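PDB 5O9X: phosphoacetylglucosamine mutase, which interconverts the 6-phosphate and 1-phosphate of N-acetylglucosamine, the phosphomutase step on the route to UDP-N-acetylglucosamine. Local coordinates for residues A[61-67]-A[127-133]; A[262-268]-A[301-305]. The protein carries 1 engineered substitution. All coordinates share one frame; numbering follows the deposited sequence.

Contact 1 of 2, residues A[61-67]-A[127-133]; sequences WIGVMVT and RVVFARD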
loop_
_atom_site.group_PDB
_atom_site.type_symbol
_atom_site.label_atom_id
_atom_site.label_comp_id
_atom_site.label_asym_id
_atom_site.label_seq_id
_atom_site.Cartn_x
_atom_site.Cartn_y
_atom_site.Cartn_z
ATOM N N TRP A 61 -17.820 -12.032 2.063
ATOM C CA TRP A 61 -17.599 -10.716 2.628
ATOM C C TRP A 61 -16.728 -9.889 1.685
ATOM O O TRP A 61 -15.631 -10.296 1.247
ATOM C CB TRP A 61 -16.968 -10.858 4.023
ATOM C CG TRP A 61 -17.945 -11.419 4.989
ATOM C CD1 TRP A 61 -18.131 -12.731 5.307
ATOM C CD2 TRP A 61 -18.894 -10.665 5.774
ATOM N NE1 TRP A 61 -19.143 -12.835 6.270
ATOM C CE2 TRP A 61 -19.626 -11.598 6.566
ATOM C CE3 TRP A 61 -19.183 -9.288 5.897
ATOM C CZ2 TRP A 61 -20.641 -11.211 7.442
ATOM C CZ3 TRP A 61 -20.189 -8.887 6.791
ATOM C CH2 TRP A 61 -20.913 -9.866 7.552
ATOM N N ILE A 62 -17.246 -8.721 1.352
ATOM C CA ILE A 62 -16.442 -7.697 0.611
ATOM C C ILE A 62 -16.096 -6.535 1.599
ATOM O O ILE A 62 -16.949 -6.137 2.396
ATOM C CB ILE A 62 -17.300 -7.191 -0.550
ATOM C CG1 ILE A 62 -17.526 -8.336 -1.597
ATOM C CG2 ILE A 62 -16.686 -5.965 -1.275
ATOM C CD1 ILE A 62 -16.222 -8.959 -2.119
ATOM N N GLY A 63 -14.903 -5.933 1.488
ATOM C CA GLY A 63 -14.566 -4.866 2.495
ATOM C C GLY A 63 -14.649 -3.518 1.787
ATOM O O GLY A 63 -14.449 -3.421 0.513
ATOM N N VAL A 64 -14.944 -2.477 2.572
ATOM C CA VAL A 64 -14.823 -1.121 2.107
ATOM C C VAL A 64 -13.983 -0.363 3.145
ATOM O O VAL A 64 -14.323 -0.392 4.290
ATOM C CB VAL A 64 -16.220 -0.431 2.000
ATOM C CG1 VAL A 64 -16.040 0.986 1.480
ATOM C CG2 VAL A 64 -17.109 -1.162 0.977
ATOM N N MET A 65 -12.900 0.275 2.733
ATOM C CA MET A 65 -12.086 1.068 3.668
ATOM C C MET A 65 -12.288 2.531 3.289
ATOM O O MET A 65 -12.075 2.890 2.107
ATOM C CB MET A 65 -10.597 0.713 3.490
ATOM C CG MET A 65 -9.663 1.503 4.433
ATOM S SD MET A 65 -9.915 1.038 6.157
ATOM C CE MET A 65 -8.988 2.358 6.921
ATOM N N VAL A 66 -12.691 3.364 4.241
ATOM C CA VAL A 66 -12.893 4.777 3.943
ATOM C C VAL A 66 -11.600 5.517 4.408
ATOM O O VAL A 66 -11.353 5.640 5.595
ATOM C CB VAL A 66 -14.129 5.348 4.639
ATOM C CG1 VAL A 66 -14.258 6.875 4.344
ATOM C CG2 VAL A 66 -15.369 4.528 4.159
ATOM N N THR A 67 -10.772 5.940 3.437
ATOM C CA THR A 67 -9.538 6.576 3.753
ATOM C C THR A 67 -9.068 7.238 2.453
ATOM O O THR A 67 -9.382 6.788 1.350
ATOM C CB THR A 67 -8.438 5.504 4.216
ATOM O OG1 THR A 67 -7.251 6.211 4.529
ATOM C CG2 THR A 67 -8.073 4.481 3.091
ATOM N N ARG A 127 -22.797 -9.497 1.819
ATOM C CA ARG A 127 -22.173 -9.293 3.123
ATOM C C ARG A 127 -20.975 -8.299 2.949
ATOM O O ARG A 127 -20.086 -8.549 2.147
ATOM C CB ARG A 127 -21.725 -10.657 3.705
ATOM C CG ARG A 127 -22.909 -11.587 4.064
ATOM C CD ARG A 127 -22.389 -12.856 4.718
ATOM N NE ARG A 127 -23.459 -13.833 4.945
ATOM C CZ ARG A 127 -23.778 -14.823 4.095
ATOM N NH1 ARG A 127 -23.105 -15.019 2.957
ATOM N NH2 ARG A 127 -24.765 -15.649 4.418
ATOM N N VAL A 128 -21.051 -7.152 3.620
ATOM C CA VAL A 128 -20.048 -6.078 3.480
ATOM C C VAL A 128 -19.521 -5.699 4.880
ATOM O O VAL A 128 -20.268 -5.555 5.802
ATOM C CB VAL A 128 -20.623 -4.902 2.662
ATOM C CG1 VAL A 128 -19.663 -3.684 2.568
ATOM C CG2 VAL A 128 -21.017 -5.391 1.265
ATOM N N VAL A 129 -18.207 -5.576 5.027
ATOM C CA VAL A 129 -17.598 -5.126 6.324
ATOM C C VAL A 129 -16.778 -3.835 5.983
ATOM O O VAL A 129 -16.113 -3.767 4.932
ATOM C CB VAL A 129 -16.765 -6.302 6.978
ATOM C CG1 VAL A 129 -15.715 -6.874 6.020
ATOM C CG2 VAL A 129 -16.027 -5.852 8.263
ATOM N N PHE A 130 -16.802 -2.822 6.848
ATOM C CA PHE A 130 -16.125 -1.579 6.537
ATOM C C PHE A 130 -15.459 -0.991 7.778
ATOM O O PHE A 130 -15.762 -1.421 8.880
ATOM C CB PHE A 130 -17.098 -0.626 5.840
ATOM C CG PHE A 130 -18.330 -0.280 6.628
ATOM C CD1 PHE A 130 -18.266 0.658 7.709
ATOM C CD2 PHE A 130 -19.583 -0.831 6.289
ATOM C CE1 PHE A 130 -19.411 1.004 8.443
ATOM C CE2 PHE A 130 -20.753 -0.454 7.038
ATOM C CZ PHE A 130 -20.653 0.467 8.094
ATOM N N ALA A 131 -14.510 -0.061 7.561
ATOM C CA ALA A 131 -13.768 0.612 8.618
ATOM C C ALA A 131 -13.305 1.918 8.001
ATOM O O ALA A 131 -13.556 2.171 6.792
ATOM C CB ALA A 131 -12.572 -0.238 9.014
ATOM N N ARG A 132 -12.675 2.778 8.821
ATOM C CA ARG A 132 -12.248 4.032 8.328
ATOM C C ARG A 132 -11.017 4.437 9.129
ATOM O O ARG A 132 -10.785 3.890 10.230
ATOM C CB ARG A 132 -13.356 5.108 8.594
ATOM C CG ARG A 132 -13.770 5.290 10.083
ATOM C CD ARG A 132 -15.265 5.805 10.179
ATOM N NE ARG A 132 -15.685 6.341 11.533
ATOM C CZ ARG A 132 -16.623 5.982 12.402
ATOM N NH1 ARG A 132 -17.417 4.839 12.332
ATOM N NH2 ARG A 132 -16.727 6.797 13.465
ATOM N N ASP A 133 -10.246 5.367 8.580
ATOM C CA ASP A 133 -9.126 5.929 9.340
ATOM C C ASP A 133 -9.734 7.126 10.174
ATOM O O ASP A 133 -10.956 7.194 10.325
ATOM C CB ASP A 133 -7.944 6.345 8.401
ATOM C CG ASP A 133 -8.304 7.485 7.469
ATOM O OD1 ASP A 133 -9.405 8.097 7.616
ATOM O OD2 ASP A 133 -7.462 7.795 6.555
HETATM O O HOH W 1 -12.139 8.232 7.093
#
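The indole of Trp61 lies flat against the aliphatic part of Arg127. CB of Arg127 sits 3.5 Å from the centroid of the six-membered ring of Trp61 and only 11° off its normal, a CH-pi contact, and the extended chain then runs on until Arg127 CD lies 3.6 Å from Trp61 NE1. Its guanidinium group continues past the ring to Gly59 O and the carboxylate of Glu155. The CE3-CZ3 edge of the indole faces the next residues of that strand, with Val128 O and Val129 N near its plane and Trp61 CE3 4.0 Å from Val129 CB. Gly63 adds no bulk between Trp61 and Met65 on this face, and its CA nestles 3.1 Å from Val129 O. Further along, the Met65 side chain, bent at its second torsion, lays its sulfur over the small Ala131, with Met65 SD 4.1 Å from Ala131 CB, while CE rests on the backbone of Arg132 and Asp133. These are adjacent parallel strands, 61-66 and 127-132, in the mixed sheet of domain I of the phosphohexomutase fold, joined by a ladder of N-H...O bonds. The opposite face carries Val64 and Val128, whose CG2 and CG1 respectively meet obliquely at 3.9 Å beneath Ala50 of helix 40-56. Of the Phe130 side chain, CB meets Val64: with CG set between its backbone N and carbonyl carbon (chi1 59°), its ring swings away to Ile142 and Leu145 of helix 138-151. Beyond the strand ends, Thr67 OG1 donates to Asp133 OD2 at 2.6 Å, arriving from above the carboxylate plane, 58° out of it. OD2 also pairs with Arg135, and Thr67 OG1 in turn is bonded to the backbone N of the engineered Ala69.

Contact 2 of 2, residues A[262-268]-A[301-305]; sequences VKTKQRA and FRLLD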
loop_
_atom_site.group_PDB
_atom_site.type_symbol
_atom_site.label_atom_id
_atom_site.label_comp_id
_atom_site.label_asym_id
_atom_site.label_seq_id
_atom_site.Cartn_x
_atom_site.Cartn_y
_atom_site.Cartn_z
ATOM N N VAL A 262 8.462 12.153 4.523
ATOM C CA VAL A 262 9.871 11.793 4.597
ATOM C C VAL A 262 10.412 11.445 3.195
ATOM O O VAL A 262 11.503 11.871 2.798
ATOM C CB VAL A 262 10.040 10.654 5.612
ATOM C CG1 VAL A 262 11.484 10.118 5.622
ATOM C CG2 VAL A 262 9.778 11.209 7.051
ATOM N N LYS A 263 9.667 10.606 2.478
ATOM C CA LYS A 263 10.109 10.186 1.141
ATOM C C LYS A 263 10.165 11.346 0.114
ATOM O O LYS A 263 11.137 11.411 -0.663
ATOM C CB LYS A 263 9.154 9.086 0.681
ATOM C CG LYS A 263 9.391 8.628 -0.806
ATOM C CD LYS A 263 10.743 7.907 -1.028
ATOM C CE LYS A 263 10.976 7.612 -2.503
ATOM N NZ LYS A 263 12.403 7.161 -2.719
ATOM N N THR A 264 9.145 12.233 0.079
ATOM C CA THR A 264 9.110 13.288 -0.960
ATOM C C THR A 264 10.090 14.395 -0.600
ATOM O O THR A 264 10.715 14.948 -1.484
ATOM C CB THR A 264 7.676 13.918 -1.119
ATOM O OG1 THR A 264 7.180 14.345 0.161
ATOM C CG2 THR A 264 6.726 12.829 -1.663
ATOM N N LYS A 265 10.227 14.722 0.686
ATOM C CA LYS A 265 11.171 15.777 1.084
ATOM C C LYS A 265 12.581 15.280 1.374
ATOM O O LYS A 265 13.523 16.111 1.511
ATOM C CB LYS A 265 10.654 16.499 2.359
ATOM C CG LYS A 265 9.241 17.110 2.280
ATOM C CD LYS A 265 9.289 18.352 1.428
ATOM C CE LYS A 265 7.940 19.104 1.338
ATOM N NZ LYS A 265 8.249 20.432 1.954
ATOM N N GLN A 266 12.760 13.954 1.525
ATOM C CA GLN A 266 14.083 13.369 1.864
ATOM C C GLN A 266 14.725 14.021 3.098
ATOM O O GLN A 266 15.880 14.503 3.045
ATOM C CB GLN A 266 15.074 13.381 0.671
ATOM C CG GLN A 266 14.519 12.547 -0.512
ATOM C CD GLN A 266 15.505 12.320 -1.681
ATOM O OE1 GLN A 266 16.677 12.590 -1.577
ATOM N NE2 GLN A 266 15.014 11.777 -2.789
ATOM N N ARG A 267 13.994 13.964 4.203
ATOM C CA ARG A 267 14.426 14.578 5.478
ATOM C C ARG A 267 13.503 14.017 6.540
ATOM O O ARG A 267 12.363 13.537 6.229
ATOM C CB ARG A 267 14.361 16.122 5.403
ATOM C CG ARG A 267 12.953 16.703 5.253
ATOM C CD ARG A 267 12.906 18.234 5.441
ATOM N NE ARG A 267 13.236 18.456 6.854
ATOM C CZ ARG A 267 13.196 19.612 7.520
ATOM N NH1 ARG A 267 12.831 20.736 6.929
ATOM N NH2 ARG A 267 13.517 19.614 8.809
ATOM N N ALA A 268 13.951 14.097 7.791
ATOM C CA ALA A 268 13.130 13.647 8.903
ATOM C C ALA A 268 12.033 14.667 9.158
ATOM O O ALA A 268 12.182 15.804 8.770
ATOM C CB ALA A 268 13.966 13.433 10.159
ATOM N N PHE A 301 21.139 12.943 7.491
ATOM C CA PHE A 301 19.933 12.135 7.305
ATOM C C PHE A 301 20.168 11.141 6.183
ATOM O O PHE A 301 20.632 11.548 5.078
ATOM C CB PHE A 301 18.707 13.071 6.933
ATOM C CG PHE A 301 17.493 12.320 6.466
ATOM C CD1 PHE A 301 16.554 11.812 7.400
ATOM C CD2 PHE A 301 17.322 12.033 5.102
ATOM C CE1 PHE A 301 15.409 11.097 6.963
ATOM C CE2 PHE A 301 16.189 11.342 4.677
ATOM C CZ PHE A 301 15.257 10.853 5.597
ATOM N N ARG A 302 19.808 9.880 6.405
ATOM C CA ARG A 302 19.914 8.827 5.372
ATOM C C ARG A 302 18.592 8.079 5.315
ATOM O O ARG A 302 18.057 7.676 6.328
ATOM C CB ARG A 302 21.003 7.788 5.701
ATOM C CG ARG A 302 22.369 8.434 6.017
ATOM C CD ARG A 302 22.915 9.171 4.765
ATOM N NE ARG A 302 24.245 9.717 5.020
ATOM C CZ ARG A 302 24.990 10.337 4.094
ATOM N NH1 ARG A 302 24.520 10.545 2.850
ATOM N NH2 ARG A 302 26.204 10.788 4.451
ATOM N N LEU A 303 18.116 7.886 4.118
ATOM C CA LEU A 303 16.790 7.337 3.906
ATOM C C LEU A 303 16.897 5.873 3.538
ATOM O O LEU A 303 17.721 5.516 2.706
ATOM C CB LEU A 303 16.072 8.095 2.733
ATOM C CG LEU A 303 14.697 7.533 2.288
ATOM C CD1 LEU A 303 13.661 7.583 3.433
ATOM C CD2 LEU A 303 14.292 8.279 0.974
ATOM N N LEU A 304 16.039 5.030 4.148
ATOM C CA LEU A 304 15.966 3.621 3.807
ATOM C C LEU A 304 14.583 3.343 3.350
ATOM O O LEU A 304 13.754 2.938 4.166
ATOM C CB LEU A 304 16.383 2.647 4.932
ATOM C CG LEU A 304 17.862 2.863 5.408
ATOM C CD1 LEU A 304 18.040 2.495 6.919
ATOM C CD2 LEU A 304 18.794 2.073 4.527
ATOM N N ASP A 305 14.363 3.456 2.036
ATOM C CA ASP A 305 12.951 3.517 1.547
ATOM C C ASP A 305 12.392 2.140 1.156
ATOM O O ASP A 305 13.006 1.124 1.492
ATOM C CB ASP A 305 12.838 4.525 0.371
ATOM C CG ASP A 305 13.581 4.035 -0.934
ATOM O OD1 ASP A 305 14.033 2.854 -1.062
ATOM O OD2 ASP A 305 13.672 4.849 -1.888
#
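The ring of Phe301 has the backbone turn of Gln266, Arg267 and Ala268 laid across one of its faces, and Val262 at its edge. Arg267 CA stands 3.6 Å above the plane of the Phe301 ring, over its centre. The flanking peptide groups come in obliquely: Gln266 C approaches Phe301 CE2 to 3.4 Å, and Ala268 N lies equally near Phe301 CE1. At the rim, close to the ring plane, Val262 CG1 meets Phe301 CZ at 3.8 Å. This is helix-on-sheet packing in an alpha/beta domain, in which helix 259-265 and the turn after it close over strand 301-304, an edge strand of a five-stranded mixed sheet. Gln266, the first residue to leave the helix, has positive phi (52°), and the chain after it passes over the aromatic ring; the side-chain NE2 of Gln266 bonds to Ser458 OG. Phe301 and Leu303, two residues apart on the strand, both start their side chains toward segment 262-268, each with CG anti to the backbone N. Between them they make a notch that takes CG1 of Val262, 4.0 Å from Leu303 CD1. On the inner side of the same helix Val262 also touches Leu291 and Tyr293 of the adjoining strand 290-295. Lys263 passes across Leu303 at roughly a right angle, its CD 4.1 Å from Leu303 CD2, and a bend at its second torsion (chi2 67°) helps bring NZ to Asp305, just past the strand. There Asp305 occupies the N-cap of helix 306-324, its OD1 making weak bonds to the backbone N of Asp307 and Arg308. The other carboxylate oxygen, Asp305 OD2, offers its anti lone pair to Lys263 NZ in a salt bridge of 2.8 Å.

Contact 1 joins two strands within one mixed sheet, whereas contact 2 sets a helix and the turn after it against an edge strand of another. Along the chain, 61-133 is complete before 262-305 opens. They lie on opposite sides of the molecule's centre, with their own centres 31 Å apart and their nearest atoms about 17 Å apart, so neither touches the other. The bound glucose 1,6-bisphosphate gives them a common reference. The Thr67 side chain, at the end of contact 1, is about 6 Å from the ligand, whereas in contact 2 the Lys263 side chain is about 10 Å from it. Thr67 lies two residues before the engineered Ala69, which stands where the family has the serine that carries the phosphate.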